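Side-chain contacts in neutral proteinase inhibitor ScNPI (Streptomyces caespitosus, PDB 4HWX), which inhibits peptidases of two classes, probably serine and metallopeptidases, as a secreted homodimer with the Streptomyces subtilisin inhibitor fold: residues S17-P20 against T21-V24; F96-T99 against C100-S103. All blocks are in the same frame, centred on the assembly; numbering follows the deposited sequence.

Contact 1. Residues S17-P20 against T21-V24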
ATOM      1  N   SER A  17       7.446  -3.910  16.754  1.00 42.31           N
ATOM      2  CA  SER A  17       8.447  -3.017  16.142  1.00 43.28           C
ATOM      3  C   SER A  17       8.494  -3.082  14.598  1.00 48.01           C
ATOM      4  O   SER A  17       9.309  -2.389  13.991  1.00 47.77           O
ATOM      5  CB  SER A  17       9.832  -3.333  16.705  1.00 49.74           C
ATOM      6  OG  SER A  17       9.878  -3.039  18.094  1.00 61.82           O
ATOM      7  N   GLY A  18       7.626  -3.883  13.988  1.00 46.01           N
ATOM      8  CA  GLY A  18       7.573  -4.021  12.536  1.00 47.30           C
ATOM      9  C   GLY A  18       8.280  -5.243  11.973  1.00 55.03           C
ATOM     10  O   GLY A  18       8.751  -5.223  10.829  1.00 55.91           O
ATOM     11  N   GLU A  19       8.357  -6.312  12.765  1.00 53.20           N
ATOM     12  CA  GLU A  19       8.935  -7.590  12.335  1.00 55.47           C
ATOM     13  C   GLU A  19       7.944  -8.256  11.373  1.00 60.67           C
ATOM     14  O   GLU A  19       6.743  -8.159  11.636  1.00 58.82           O
ATOM     15  CB  GLU A  19       9.236  -8.502  13.544  1.00 57.78           C
ATOM     16  CG  GLU A  19      10.253  -7.945  14.528  1.00 67.08           C
ATOM     17  CD  GLU A  19      11.673  -7.851  14.007  1.00 92.77           C
ATOM     18  OE1 GLU A  19      12.435  -8.830  14.174  1.00 94.00           O
ATOM     19  OE2 GLU A  19      12.028  -6.792  13.439  1.00 86.88           O
ATOM     20  N   PRO A  20       8.386  -8.938  10.278  1.00 59.46           N
ATOM     21  CA  PRO A  20       7.414  -9.556   9.339  1.00 59.38           C
ATOM     22  C   PRO A  20       6.356 -10.444  10.006  1.00 62.42           C
ATOM     23  O   PRO A  20       5.283 -10.634   9.442  1.00 61.84           O
ATOM     24  CB  PRO A  20       8.302 -10.398   8.401  1.00 63.25           C
ATOM     25  CG  PRO A  20       9.666 -10.442   9.062  1.00 68.67           C
ATOM     26  CD  PRO A  20       9.771  -9.155   9.819  1.00 62.63           C
ATOM     27  N   THR A  21       6.664 -10.945  11.214  1.00 59.43           N
ATOM     28  CA  THR A  21       5.855 -11.813  12.071  1.00 60.03           C
ATOM     29  C   THR A  21       4.698 -11.063  12.763  1.00 61.23           C
ATOM     30  O   THR A  21       3.627 -11.644  12.955  1.00 61.32           O
ATOM     31  CB  THR A  21       6.771 -12.406  13.164  1.00 73.31           C
ATOM     32  OG1 THR A  21       8.080 -12.637  12.636  1.00 77.71           O
ATOM     33  CG2 THR A  21       6.209 -13.677  13.790  1.00 75.41           C
ATOM     34  N   ASP A  22       4.949  -9.801  13.189  1.00 53.81           N
ATOM     35  CA  ASP A  22       4.054  -8.945  13.973  1.00 50.00           C
ATOM     36  C   ASP A  22       2.620  -8.884  13.449  1.00 49.48           C
ATOM     37  O   ASP A  22       2.386  -8.849  12.241  1.00 49.06           O
ATOM     38  CB  ASP A  22       4.616  -7.522  14.062  1.00 49.80           C
ATOM     39  CG  ASP A  22       5.825  -7.337  14.961  1.00 58.60           C
ATOM     40  OD1 ASP A  22       6.046  -8.188  15.848  1.00 62.00           O
ATOM     41  OD2 ASP A  22       6.518  -6.315  14.813  1.00 62.36           O
ATOM     42  N   THR A  23       1.668  -8.860  14.387  1.00 42.78           N
ATOM     43  CA  THR A  23       0.232  -8.775  14.134  1.00 41.11           C
ATOM     44  C   THR A  23      -0.149  -7.370  13.653  1.00 41.04           C
ATOM     45  O   THR A  23       0.185  -6.369  14.297  1.00 39.26           O
ATOM     46  CB  THR A  23      -0.520  -9.148  15.426  1.00 50.57           C
ATOM     47  OG1 THR A  23      -0.211 -10.506  15.746  1.00 55.49           O
ATOM     48  CG2 THR A  23      -2.035  -8.967  15.315  1.00 48.80           C
ATOM     49  N   VAL A  24      -0.883  -7.308  12.540  1.00 35.68           N
ATOM     50  CA  VAL A  24      -1.386  -6.052  11.988  1.00 35.08           C
ATOM     51  C   VAL A  24      -2.719  -5.824  12.682  1.00 37.99           C
ATOM     52  O   VAL A  24      -3.624  -6.632  12.518  1.00 37.75           O
ATOM     53  CB  VAL A  24      -1.492  -6.090  10.437  1.00 39.26           C
ATOM     54  CG1 VAL A  24      -2.065  -4.784   9.883  1.00 37.92           C
ATOM     55  CG2 VAL A  24      -0.135  -6.402   9.797  1.00 39.67           C
TER
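Asp22 reaches back across a tight turn and offers one carboxylate oxygen to two successive backbone amides. Gly18 N lies 2.8 Å from Asp22 OD2 and meets it nearly head-on to the C-O bond, with a bent N-H...O angle of 137°. Glu19 N approaches the same Asp22 OD2, also at 2.8 Å, but from well above the carboxylate plane, 60° out of it. Two donors therefore grip OD2 from different directions, which probably restrains the rotation of the carboxylate. The side chain gets there because Asp22 CG stands beside its own backbone N and anti to the carbonyl carbon (chi1 -73°), and Asp22 CB passes 3.3 Å from Glu19 O. Behind these bonds is a type I beta turn from Glu19 to Asp22, part of the connection between strands 8-15 and 23-32 of the antiparallel sheet; Asp22 N closes it on Glu19 O at 2.9 Å. The Glu19 side chain bends at chi2 and carries its carboxylate away, leaving Glu19 OE2 5.7 Å from Asp22 OD2, so the two probably repel only mildly. Further out, the Asp22 side chain touches Ile14 of strand 8-15, and Thr23 pairs through its backbone with Gln15.

Contact 2. Residues F96-T99 against C100-S103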
ATOM      1  N   PHE A  96       6.601   3.664  17.759  1.00 26.32           N
ATOM      2  CA  PHE A  96       6.378   4.417  18.989  1.00 26.86           C
ATOM      3  C   PHE A  96       6.545   3.479  20.206  1.00 31.30           C
ATOM      4  O   PHE A  96       6.266   2.286  20.088  1.00 30.41           O
ATOM      5  CB  PHE A  96       4.983   5.061  18.983  1.00 27.72           C
ATOM      6  CG  PHE A  96       4.752   6.054  17.867  1.00 28.71           C
ATOM      7  CD1 PHE A  96       5.171   7.380  17.992  1.00 29.62           C
ATOM      8  CD2 PHE A  96       4.088   5.675  16.700  1.00 30.07           C
ATOM      9  CE1 PHE A  96       4.951   8.301  16.961  1.00 30.26           C
ATOM     10  CE2 PHE A  96       3.840   6.608  15.678  1.00 31.12           C
ATOM     11  CZ  PHE A  96       4.274   7.913  15.815  1.00 29.63           C
ATOM     12  N   SER A  97       6.961   4.033  21.377  1.00 27.59           N
ATOM     13  CA  SER A  97       7.180   3.313  22.655  1.00 28.24           C
ATOM     14  C   SER A  97       5.942   2.511  23.075  1.00 31.91           C
ATOM     15  O   SER A  97       6.072   1.391  23.557  1.00 32.27           O
ATOM     16  CB  SER A  97       7.516   4.318  23.765  1.00 31.78           C
ATOM     17  OG  SER A  97       8.651   5.097  23.439  1.00 46.88           O
ATOM     18  N   ASN A  98       4.749   3.117  22.919  1.00 29.04           N
ATOM     19  CA  ASN A  98       3.444   2.534  23.241  1.00 29.61           C
ATOM     20  C   ASN A  98       2.340   3.343  22.540  1.00 31.08           C
ATOM     21  O   ASN A  98       2.644   4.321  21.854  1.00 28.63           O
ATOM     22  CB  ASN A  98       3.220   2.453  24.773  1.00 26.51           C
ATOM     23  CG  ASN A  98       3.320   3.779  25.473  1.00 32.63           C
ATOM     24  OD1 ASN A  98       2.703   4.758  25.068  1.00 29.40           O
ATOM     25  ND2 ASN A  98       4.085   3.851  26.556  1.00 31.55           N
ATOM     26  N   THR A  99       1.076   2.923  22.690  1.00 28.11           N
ATOM     27  CA  THR A  99      -0.052   3.587  22.022  1.00 27.73           C
ATOM     28  C   THR A  99      -0.274   5.005  22.496  1.00 28.99           C
ATOM     29  O   THR A  99      -0.665   5.847  21.676  1.00 27.16           O
ATOM     30  CB  THR A  99      -1.341   2.785  22.173  1.00 34.35           C
ATOM     31  OG1 THR A  99      -1.667   2.688  23.562  1.00 37.65           O
ATOM     32  CG2 THR A  99      -1.238   1.408  21.516  1.00 29.80           C
ATOM     33  N   CYS A 100      -0.044   5.290  23.796  1.00 26.50           N
ATOM     34  CA  CYS A 100      -0.215   6.648  24.315  1.00 26.37           C
ATOM     35  C   CYS A 100       0.767   7.601  23.606  1.00 27.82           C
ATOM     36  O   CYS A 100       0.381   8.698  23.207  1.00 26.53           O
ATOM     37  CB  CYS A 100      -0.026   6.684  25.832  1.00 27.81           C
ATOM     38  SG  CYS A 100      -0.315   8.321  26.565  1.00 32.42           S
ATOM     39  N   VAL A 101       2.043   7.198  23.500  1.00 25.55           N
ATOM     40  CA  VAL A 101       3.113   7.989  22.854  1.00 25.23           C
ATOM     41  C   VAL A 101       2.776   8.191  21.349  1.00 28.02           C
ATOM     42  O   VAL A 101       2.939   9.290  20.806  1.00 25.93           O
ATOM     43  CB  VAL A 101       4.523   7.357  23.057  1.00 27.93           C
ATOM     44  CG1 VAL A 101       5.601   8.164  22.316  1.00 27.35           C
ATOM     45  CG2 VAL A 101       4.869   7.260  24.549  1.00 27.61           C
ATOM     46  N   MET A 102       2.246   7.156  20.718  1.00 25.72           N
ATOM     47  CA  MET A 102       1.813   7.236  19.325  1.00 24.78           C
ATOM     48  C   MET A 102       0.749   8.306  19.154  1.00 27.96           C
ATOM     49  O   MET A 102       0.903   9.191  18.297  1.00 27.21           O
ATOM     50  CB  MET A 102       1.276   5.879  18.847  1.00 25.93           C
ATOM     51  CG  MET A 102       0.619   5.983  17.492  1.00 28.88           C
ATOM     52  SD  MET A 102       0.112   4.378  16.842  1.00 31.51           S
ATOM     53  CE  MET A 102      -1.231   4.955  15.680  1.00 30.19           C
ATOM     54  N   SER A 103      -0.304   8.244  19.995  1.00 27.26           N
ATOM     55  CA  SER A 103      -1.408   9.214  19.960  1.00 28.97           C
ATOM     56  C   SER A 103      -0.892  10.646  20.180  1.00 32.91           C
ATOM     57  O   SER A 103      -1.273  11.561  19.416  1.00 30.91           O
ATOM     58  CB  SER A 103      -2.480   8.858  20.988  1.00 32.94           C
ATOM     59  OG  SER A 103      -3.499   9.844  21.017  1.00 44.02           O
TER
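Met102 CA lies over one face of the Phe96 ring, the apolar half of this contact. Met102 CA sits 3.7 Å from the Phe96 ring centroid and only 20° off the normal, a CH-pi contact, while Met102 CB comes within 3.5 Å of Phe96 CD2. With Met102 CG anti to the backbone N (chi1 171°) and the chain extended beyond it, Met102 SD runs past the ring obliquely, 5.1 Å from the Phe96 centroid, as a Met-aromatic contact. Replacing Phe96 with an alanine would probably leave Met102 without the aromatic face under its CA and CB and open a gap beside the helix. The polar half is an N-cap: Asn98 OD1 accepts from Val101 N at 3.0 Å, almost straight at 166°. Val101 CG2 lies 3.3 Å from Asn98 OD1. The amide's other end is satisfied too, ND2 donating to Tyr73 O and Pro71 O. Among backbone bonds, Met102 N to Asn98 O (3.1 Å) and Ser103 N to Thr99 O (2.9 Å) begin the helix. The disulfide from Cys100 to Cys70 ties this first turn to the loop before strand 77-82, and Phe96 and Met102 together pack helix 99-105 onto Val77 and Val79 of that strand.

Contact 1 and contact 2 are both local, between neighbours in sequence, yet they differ in setting: 17-24 is a surface turn between two strands, whereas 96-103 is partly buried where a strand gives way to a helix. Their centres are about 16 Å apart and their nearest atoms about 7 Å, so they do not touch. Strand 77-82 lies between strands 8-15 and 88-96, which lead into contacts 1 and 2; Ser17 O of contact 1 has a weak hydrogen bond with Thr95 OG1, next to Phe96. Neither contact includes the zinc-binding His4. An acetate, probably from crystallisation, lies about 4 Å from the Phe96 side chain, and Val24 packs on Gly87 of the second subunit.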